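PDB 4G2T: SsfS6 from Streptomyces sp. SF2575, which is a GT-B-fold protein of the erythromycin biosynthesis protein CIII-like family that binds thymidine-5'-diphosphate. Local coordinates for residues Pro227-Thr232 and Val302-Gly307; Phe264-Ala269 and Glu283-Ala288; Pro66-Leu71 and Leu108-Glu113. All coordinates share one frame; numbering follows the deposited sequence.

Interaction 1 of 3, residues Pro227-Thr232 and Val302-Gly307; sequences PRLCLT and VVVHHG. With TYD (thymidine-5'-diphosphate), chain B.
Strands 228-232 and 302-305 are neighbours at the centre of the parallel sheet in the C-terminal Rossmann-like domain of this GT-B fold. Leu229, Cys230 and Leu231 pair in parallel with Val302, Val303 and Val304, and the two strand axes diverge by 19°. Three backbone bonds join them. Cys230 N gives to Val302 O at 2.9 Å, Val304 N to Cys230 O, and Thr232 N to Val304 O. Cys230 therefore uses both its N-H and its carbonyl on the same strand.

Leu229, Leu231, Val302 and Val304 share one face of the sheet. The Leu229 CD1 methyl is the hub there, 3.7 Å from Val302 CG1 and 3.8 Å from Val304 CG2. In Leu229, chi1 (178°) points CG away from the backbone N, and chi2 then brings CD1 to both valines. Leu231 lies alongside Val304, its CD1 3.7 Å from Val304 CB. Cys361 of helix 357-366 touches Leu229 and Val304 on this face, and Leu252 and Leu255 of helix 252-258 touch Leu231.

Cys230 and Val303 occupy the other face, where Cys230 CB meets Val303 CG2. Thr232 OG1 is taken by the carbonyl of Ala269 on the adjoining strand.

Past the strand end the chain enters the ligand pocket. The His305 ring is held from two sides: ND1 accepts Gly307 N at 2.9 Å, nearly in the ring plane, and NE2 bonds to Gln322. This probably fixes the ring's rotation and the turn that follows. His306 turns its ring edge to the diphosphate of thymidine-5'-diphosphate. Its NE2 makes a forked bond, to the bridging O3A at 2.9 Å and to the terminal O2B at 2.8 Å.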
# COMPACT_ATOMS: atom_id res chain seq x y z
N PRO A 227 14.28 -17.16 23.73
CA PRO A 227 14.08 -17.46 22.31
C PRO A 227 12.60 -17.57 21.92
O PRO A 227 11.87 -18.36 22.51
CB PRO A 227 14.76 -18.82 22.15
CG PRO A 227 15.84 -18.80 23.17
CD PRO A 227 15.27 -18.06 24.35
N ARG A 228 12.19 -16.77 20.94
CA ARG A 228 10.80 -16.76 20.51
C ARG A 228 10.62 -17.49 19.18
O ARG A 228 11.39 -17.28 18.24
CB ARG A 228 10.27 -15.33 20.41
CG ARG A 228 8.78 -15.23 20.12
CD ARG A 228 8.28 -13.79 20.15
NE ARG A 228 8.35 -13.19 21.48
CZ ARG A 228 8.99 -12.06 21.77
NH1 ARG A 228 9.62 -11.40 20.81
NH2 ARG A 228 9.00 -11.60 23.01
N LEU A 229 9.61 -18.35 19.11
CA LEU A 229 9.34 -19.13 17.90
C LEU A 229 8.01 -18.72 17.26
O LEU A 229 7.02 -18.51 17.96
CB LEU A 229 9.35 -20.63 18.22
CG LEU A 229 9.04 -21.62 17.09
CD1 LEU A 229 9.87 -22.88 17.26
CD2 LEU A 229 7.55 -21.98 17.06
N CYS A 230 8.00 -18.62 15.94
CA CYS A 230 6.78 -18.32 15.20
C CYS A 230 6.24 -19.57 14.51
O CYS A 230 6.93 -20.20 13.71
CB CYS A 230 7.01 -17.21 14.18
SG CYS A 230 5.57 -16.85 13.16
N LEU A 231 4.99 -19.91 14.81
CA LEU A 231 4.36 -21.08 14.23
C LEU A 231 3.23 -20.67 13.29
O LEU A 231 2.22 -20.12 13.73
CB LEU A 231 3.82 -21.99 15.34
CG LEU A 231 3.11 -23.28 14.91
CD1 LEU A 231 4.06 -24.21 14.17
CD2 LEU A 231 2.49 -23.97 16.11
N THR A 232 3.40 -20.94 12.00
CA THR A 232 2.41 -20.55 11.01
C THR A 232 2.30 -21.57 9.88
O THR A 232 3.31 -22.12 9.44
CB THR A 232 2.72 -19.16 10.41
OG1 THR A 232 1.80 -18.87 9.35
CG2 THR A 232 4.14 -19.11 9.87
N VAL A 302 13.21 -18.27 15.33
CA VAL A 302 13.02 -19.45 14.49
C VAL A 302 11.55 -19.62 14.11
O VAL A 302 10.66 -19.33 14.90
CB VAL A 302 13.57 -20.72 15.19
CG1 VAL A 302 12.88 -20.94 16.53
CG2 VAL A 302 13.42 -21.95 14.29
N VAL A 303 11.30 -20.09 12.89
CA VAL A 303 9.94 -20.25 12.39
C VAL A 303 9.65 -21.68 11.92
O VAL A 303 10.40 -22.24 11.13
CB VAL A 303 9.64 -19.29 11.23
CG1 VAL A 303 8.20 -19.43 10.77
CG2 VAL A 303 9.94 -17.86 11.64
N VAL A 304 8.55 -22.25 12.41
CA VAL A 304 8.08 -23.54 11.93
C VAL A 304 6.90 -23.32 10.99
O VAL A 304 5.88 -22.75 11.39
CB VAL A 304 7.63 -24.44 13.09
CG1 VAL A 304 7.10 -25.76 12.56
CG2 VAL A 304 8.77 -24.66 14.06
N HIS A 305 7.03 -23.77 9.75
CA HIS A 305 5.97 -23.52 8.76
C HIS A 305 5.71 -24.67 7.78
O HIS A 305 6.34 -25.72 7.84
CB HIS A 305 6.23 -22.22 8.01
CG HIS A 305 7.55 -22.18 7.30
ND1 HIS A 305 7.75 -22.78 6.07
CD2 HIS A 305 8.73 -21.60 7.63
CE1 HIS A 305 8.99 -22.58 5.68
NE2 HIS A 305 9.61 -21.87 6.61
N HIS A 306 4.76 -24.43 6.88
CA HIS A 306 4.27 -25.44 5.95
C HIS A 306 5.01 -25.41 4.62
O HIS A 306 4.57 -26.02 3.65
CB HIS A 306 2.78 -25.23 5.70
CG HIS A 306 2.47 -23.97 4.97
ND1 HIS A 306 2.80 -22.72 5.46
CD2 HIS A 306 1.86 -23.75 3.78
CE1 HIS A 306 2.41 -21.79 4.61
NE2 HIS A 306 1.84 -22.39 3.58
N GLY A 307 6.13 -24.70 4.58
CA GLY A 307 6.92 -24.59 3.37
C GLY A 307 6.33 -23.62 2.36
O GLY A 307 6.73 -23.61 1.20
PA TYD B . 2.26 -18.66 1.66
O1A TYD B . 3.51 -18.53 2.49
O2A TYD B . 2.64 -18.84 0.20
O3A TYD B . 1.46 -19.90 2.18
PB TYD B . 0.07 -20.25 1.55
O1B TYD B . 0.05 -19.87 0.09
O2B TYD B . -0.14 -21.74 1.68
O3B TYD B . -1.03 -19.52 2.28
O5' TYD B . 1.38 -17.39 1.81
C5' TYD B . 1.00 -16.97 3.07
C4' TYD B . 1.12 -15.48 3.13
O4' TYD B . 0.26 -14.98 4.09
C3' TYD B . 2.52 -15.09 3.53
O3' TYD B . 2.86 -13.91 2.92
C2' TYD B . 2.51 -14.95 5.01
C1' TYD B . 1.03 -14.46 5.24
N1 TYD B . 0.43 -14.63 6.65
C2 TYD B . 0.90 -13.86 7.79
O2 TYD B . 1.80 -13.05 7.65
N3 TYD B . 0.35 -14.03 9.08
C4 TYD B . -0.69 -14.96 9.28
O4 TYD B . -1.18 -15.10 10.40
C5 TYD B . -1.18 -15.75 8.11
C5M TYD B . -2.28 -16.73 8.32
C6 TYD B . -0.64 -15.59 6.86

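Interaction 2 of 3, residues Phe264-Ala269 and Glu283-Ala288; sequences FEVVVA and EGVLAA. With TYD (thymidine-5'-diphosphate), chain B.
Val266 and Val268 pair with Val285 and Ala288 at the edge of the parallel sheet in the C-terminal Rossmann-like domain. Strand 285-289 is the outermost strand on this side, and strand 265-269 is the next one in. The two run within 8° of parallel. Val266 N gives to Gly284 O at 3.0 Å, and Leu286 N gives to Val266 O. Val268 N then bonds to Ala287 O at 2.9 Å.

On one face the Val266 CG2 methyl crosses over Val285 and meets its CG1 at 3.5 Å. Further along, Val268 CB faces Ala288 CB. Helix 252-258 covers this side, with Leu252 against Val268 and Ser256 against Val285.

The edge strand has a beta bulge at Leu286 (psi -48°). Two steps from Val266 to Val268 match three from Val285 to Ala288, so the extra residue shifts the register. The Leu286 side chain turns toward strand 265-269. Its CB lies beside Val267 CG2 at 3.7 Å, the two side chains pointing the same way. Glu265 crosses Leu286 at a slant. Its CG is opposite the backbone N (chi1 179°) and the chain beyond is extended, which carries the carboxylate over the leucine. Glu265 OE2 rests 3.3 Å from both Leu286 CD1 and Leu286 CD2, against the fork of the isopropyl group.

The second shell fixes that carboxylate. Glu265 OE1 forms a salt bridge with Arg228 NE on the next strand inward, which probably helps keep the acid ionised beside the leucine. The Arg228 side chain also packs on Leu286, and Trp219 touches the same leucine.

At its C-terminal end, strand 265-269 reaches the pocket of thymidine-5'-diphosphate. Ala269 CB lies 3.4 Å from O4 of the thymine. Ala269 C is closer still, 3.1 Å from O4.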
# COMPACT_ATOMS: atom_id res chain seq x y z
N PHE A 264 11.04 -22.43 24.42
CA PHE A 264 10.62 -21.40 23.48
C PHE A 264 9.38 -20.64 23.95
O PHE A 264 8.50 -21.21 24.59
CB PHE A 264 10.33 -22.01 22.11
CG PHE A 264 11.56 -22.34 21.31
CD1 PHE A 264 12.35 -21.33 20.78
CD2 PHE A 264 11.93 -23.66 21.09
CE1 PHE A 264 13.48 -21.63 20.04
CE2 PHE A 264 13.05 -23.96 20.35
CZ PHE A 264 13.83 -22.95 19.83
N GLU A 265 9.34 -19.36 23.63
CA GLU A 265 8.11 -18.58 23.71
C GLU A 265 7.52 -18.59 22.31
O GLU A 265 8.15 -18.11 21.38
CB GLU A 265 8.41 -17.15 24.16
CG GLU A 265 7.18 -16.26 24.25
CD GLU A 265 7.53 -14.82 24.54
OE1 GLU A 265 8.66 -14.40 24.20
OE2 GLU A 265 6.68 -14.10 25.11
N VAL A 266 6.32 -19.13 22.16
CA VAL A 266 5.78 -19.32 20.82
C VAL A 266 4.64 -18.37 20.45
O VAL A 266 3.78 -18.06 21.27
CB VAL A 266 5.36 -20.78 20.56
CG1 VAL A 266 6.57 -21.70 20.61
CG2 VAL A 266 4.33 -21.22 21.57
N VAL A 267 4.65 -17.91 19.20
CA VAL A 267 3.59 -17.09 18.65
C VAL A 267 3.02 -17.79 17.42
O VAL A 267 3.77 -18.21 16.54
CB VAL A 267 4.10 -15.69 18.25
CG1 VAL A 267 3.04 -14.93 17.48
CG2 VAL A 267 4.54 -14.91 19.48
N VAL A 268 1.70 -17.92 17.37
CA VAL A 268 1.06 -18.61 16.26
C VAL A 268 0.41 -17.64 15.28
O VAL A 268 -0.59 -16.99 15.60
CB VAL A 268 0.01 -19.62 16.74
CG1 VAL A 268 -0.58 -20.37 15.57
CG2 VAL A 268 0.63 -20.59 17.74
N ALA A 269 0.99 -17.53 14.08
CA ALA A 269 0.42 -16.70 13.03
C ALA A 269 -0.59 -17.50 12.22
O ALA A 269 -0.22 -18.30 11.36
CB ALA A 269 1.52 -16.15 12.13
N GLU A 283 -0.38 -22.20 26.65
CA GLU A 283 0.53 -21.83 27.72
C GLU A 283 1.94 -21.96 27.19
O GLU A 283 2.30 -23.00 26.61
CB GLU A 283 0.34 -22.72 28.95
CG GLU A 283 1.45 -22.57 30.00
CD GLU A 283 2.60 -23.54 29.75
OE1 GLU A 283 2.35 -24.64 29.23
OE2 GLU A 283 3.75 -23.19 30.07
N GLY A 284 2.75 -20.92 27.37
CA GLY A 284 4.05 -20.86 26.73
C GLY A 284 3.87 -20.17 25.39
O GLY A 284 4.84 -19.79 24.74
N VAL A 285 2.61 -20.04 24.98
CA VAL A 285 2.27 -19.27 23.80
C VAL A 285 2.11 -17.81 24.20
O VAL A 285 1.51 -17.49 25.23
CB VAL A 285 1.01 -19.82 23.07
CG1 VAL A 285 1.08 -21.34 22.98
CG2 VAL A 285 -0.27 -19.39 23.77
N LEU A 286 2.70 -16.93 23.40
CA LEU A 286 2.62 -15.51 23.69
C LEU A 286 1.31 -14.97 23.14
O LEU A 286 0.57 -14.27 23.83
CB LEU A 286 3.81 -14.77 23.07
CG LEU A 286 3.79 -13.26 23.22
CD1 LEU A 286 3.67 -12.85 24.68
CD2 LEU A 286 5.05 -12.66 22.60
N ALA A 287 1.02 -15.32 21.89
CA ALA A 287 -0.20 -14.88 21.24
C ALA A 287 -0.53 -15.77 20.05
O ALA A 287 0.34 -16.46 19.52
CB ALA A 287 -0.08 -13.42 20.80
N ALA A 288 -1.79 -15.74 19.63
CA ALA A 288 -2.23 -16.50 18.47
C ALA A 288 -3.24 -15.67 17.68
O ALA A 288 -4.28 -15.28 18.20
CB ALA A 288 -2.85 -17.82 18.90
PA TYD B . 2.26 -18.66 1.66
O1A TYD B . 3.51 -18.53 2.49
O2A TYD B . 2.64 -18.84 0.20
O3A TYD B . 1.46 -19.90 2.18
PB TYD B . 0.07 -20.25 1.55
O1B TYD B . 0.05 -19.87 0.09
O2B TYD B . -0.14 -21.74 1.68
O3B TYD B . -1.03 -19.52 2.28
O5' TYD B . 1.38 -17.39 1.81
C5' TYD B . 1.00 -16.97 3.07
C4' TYD B . 1.12 -15.48 3.13
O4' TYD B . 0.26 -14.98 4.09
C3' TYD B . 2.52 -15.09 3.53
O3' TYD B . 2.86 -13.91 2.92
C2' TYD B . 2.51 -14.95 5.01
C1' TYD B . 1.03 -14.46 5.24
N1 TYD B . 0.43 -14.63 6.65
C2 TYD B . 0.90 -13.86 7.79
O2 TYD B . 1.80 -13.05 7.65
N3 TYD B . 0.35 -14.03 9.08
C4 TYD B . -0.69 -14.96 9.28
O4 TYD B . -1.18 -15.10 10.40
C5 TYD B . -1.18 -15.75 8.11
C5M TYD B . -2.28 -16.73 8.32
C6 TYD B . -0.64 -15.59 6.86

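Interaction 3 of 3, residues Pro66-Leu71 and Leu108-Glu113; sequences PTCPSL and LRMRDE
Thr67 and selenomethionine Met110 cross at an angle, with Thr67 OG1 3.3 Å from Met110 CG. The same hydroxyl has a weak hydrogen bond to Ala49 O. Cys68 SG lies 3.7 Å from Met110 CG, so both short side chains touch one methylene. The Cys68 torsion sets SG between its own N and carbonyl carbon (chi1 62°), which turns the sulfur to that methylene. Cys68 CB sits against Arg109 O.

One turn on, Glu113 presents its CB to the backbone, 3.2 Å from Thr67 O. The acid then bends away at chi2. At the far end of the loop, Leu71 approaches Arg109 obliquely. Its CD1 methyl lies over one face of the guanidinium, 3.6 Å from Arg109 NH2. The arginine folds back at chi2 and chi3 to give that face, and Glu75 is a weak, distant ion partner.

No hydrogen bond joins the two segments. Thr67 and Cys68 are instead tied by backbone bonds to Ala49 of strand 44-50 and Glu51 just after it. The loop leaving outermost strand 64-66 thus packs on helix 92-121 in the N-terminal Rossmann-like domain of the GT-B fold.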
# COMPACT_ATOMS: atom_id res chain seq x y z
N PRO A 66 -12.76 -7.25 -9.82
CA PRO A 66 -12.98 -8.70 -9.85
C PRO A 66 -13.06 -9.26 -11.27
O PRO A 66 -13.69 -8.65 -12.14
CB PRO A 66 -14.32 -8.87 -9.14
CG PRO A 66 -15.04 -7.59 -9.41
CD PRO A 66 -13.98 -6.52 -9.44
N THR A 67 -12.44 -10.41 -11.49
CA THR A 67 -12.46 -11.05 -12.81
C THR A 67 -13.30 -12.32 -12.79
O THR A 67 -13.57 -12.92 -13.83
CB THR A 67 -11.04 -11.39 -13.29
OG1 THR A 67 -10.35 -12.15 -12.29
CG2 THR A 67 -10.27 -10.11 -13.58
N CYS A 68 -13.72 -12.72 -11.59
CA CYS A 68 -14.57 -13.89 -11.41
C CYS A 68 -15.08 -13.89 -9.97
O CYS A 68 -14.52 -13.21 -9.12
CB CYS A 68 -13.79 -15.18 -11.70
SG CYS A 68 -12.37 -15.47 -10.63
N PRO A 69 -16.16 -14.65 -9.69
CA PRO A 69 -16.66 -14.77 -8.32
C PRO A 69 -15.64 -15.39 -7.36
O PRO A 69 -14.52 -15.70 -7.77
CB PRO A 69 -17.86 -15.70 -8.46
CG PRO A 69 -18.32 -15.51 -9.87
CD PRO A 69 -17.06 -15.29 -10.66
N SER A 70 -16.03 -15.56 -6.10
CA SER A 70 -15.17 -16.17 -5.09
C SER A 70 -14.70 -17.55 -5.56
O SER A 70 -15.51 -18.37 -6.00
CB SER A 70 -15.90 -16.29 -3.75
OG SER A 70 -15.07 -16.88 -2.77
N LEU A 71 -13.40 -17.80 -5.47
CA LEU A 71 -12.82 -19.00 -6.06
C LEU A 71 -11.57 -19.47 -5.33
O LEU A 71 -10.75 -18.66 -4.90
CB LEU A 71 -12.50 -18.74 -7.54
CG LEU A 71 -11.89 -19.87 -8.37
CD1 LEU A 71 -12.86 -21.02 -8.51
CD2 LEU A 71 -11.46 -19.35 -9.73
N LEU A 108 -9.38 -20.00 -17.64
CA LEU A 108 -10.70 -20.12 -18.26
C LEU A 108 -11.79 -19.46 -17.41
O LEU A 108 -12.85 -19.10 -17.92
CB LEU A 108 -11.05 -21.58 -18.49
CG LEU A 108 -10.04 -22.43 -19.27
CD1 LEU A 108 -10.55 -23.85 -19.44
CD2 LEU A 108 -9.74 -21.80 -20.62
N ARG A 109 -11.52 -19.31 -16.12
CA ARG A 109 -12.48 -18.73 -15.19
C ARG A 109 -12.32 -17.22 -15.09
O ARG A 109 -13.25 -16.51 -14.68
CB ARG A 109 -12.33 -19.36 -13.81
CG ARG A 109 -12.51 -20.87 -13.80
CD ARG A 109 -13.97 -21.25 -13.93
NE ARG A 109 -14.64 -21.28 -12.63
CZ ARG A 109 -14.83 -22.38 -11.91
NH1 ARG A 109 -14.40 -23.55 -12.36
NH2 ARG A 109 -15.44 -22.31 -10.73
N MSE A 110 -11.15 -16.72 -15.46
CA MSE A 110 -10.83 -15.31 -15.28
C MSE A 110 -10.80 -14.51 -16.57
O MSE A 110 -11.13 -13.32 -16.57
CB MSE A 110 -9.48 -15.17 -14.56
CG MSE A 110 -9.57 -15.29 -13.05
SE MSE A 110 -7.85 -15.66 -12.21
CE MSE A 110 -6.73 -14.43 -13.21
N ARG A 111 -10.42 -15.15 -17.67
CA ARG A 111 -10.12 -14.46 -18.93
C ARG A 111 -11.21 -13.52 -19.44
O ARG A 111 -10.92 -12.44 -19.93
CB ARG A 111 -9.72 -15.45 -20.02
CG ARG A 111 -10.76 -16.51 -20.33
CD ARG A 111 -10.62 -16.99 -21.77
NE ARG A 111 -11.40 -18.20 -22.01
CZ ARG A 111 -11.67 -18.69 -23.22
NH1 ARG A 111 -11.22 -18.06 -24.30
NH2 ARG A 111 -12.38 -19.80 -23.35
N ASP A 112 -12.47 -13.94 -19.34
CA ASP A 112 -13.59 -13.16 -19.87
C ASP A 112 -13.67 -11.76 -19.26
O ASP A 112 -13.53 -10.76 -19.97
CB ASP A 112 -14.92 -13.89 -19.68
CG ASP A 112 -15.11 -15.01 -20.69
OD1 ASP A 112 -14.48 -14.96 -21.76
OD2 ASP A 112 -15.89 -15.94 -20.40
N GLU A 113 -13.89 -11.70 -17.96
CA GLU A 113 -13.97 -10.42 -17.26
C GLU A 113 -12.62 -9.70 -17.26
O GLU A 113 -12.57 -8.47 -17.24
CB GLU A 113 -14.48 -10.60 -15.83
CG GLU A 113 -15.96 -10.94 -15.75
CD GLU A 113 -16.85 -9.81 -16.22
OE1 GLU A 113 -16.67 -8.67 -15.73
OE2 GLU A 113 -17.72 -10.05 -17.08

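Overall arrangement
From the N terminus, interaction 3 comes first. It closes a loop of 36 residues, joining the chain after edge strand 64-66 to helix 92-121 in the N-terminal half. The chain then crosses to the other half. There, interaction 1 opens at strand 228-232 and closes at 302-307. Interaction 2 is nested inside that loop and closes a short one of 13 residues. Strands 228-232 and 265-269 are neighbours, so interactions 1 and 2 adjoin in one sheet, and both reach thymidine-5'-diphosphate. Interaction 3 lies across the chain's centre, with its own centre about 34 Å from that of interaction 1. No pair crosses.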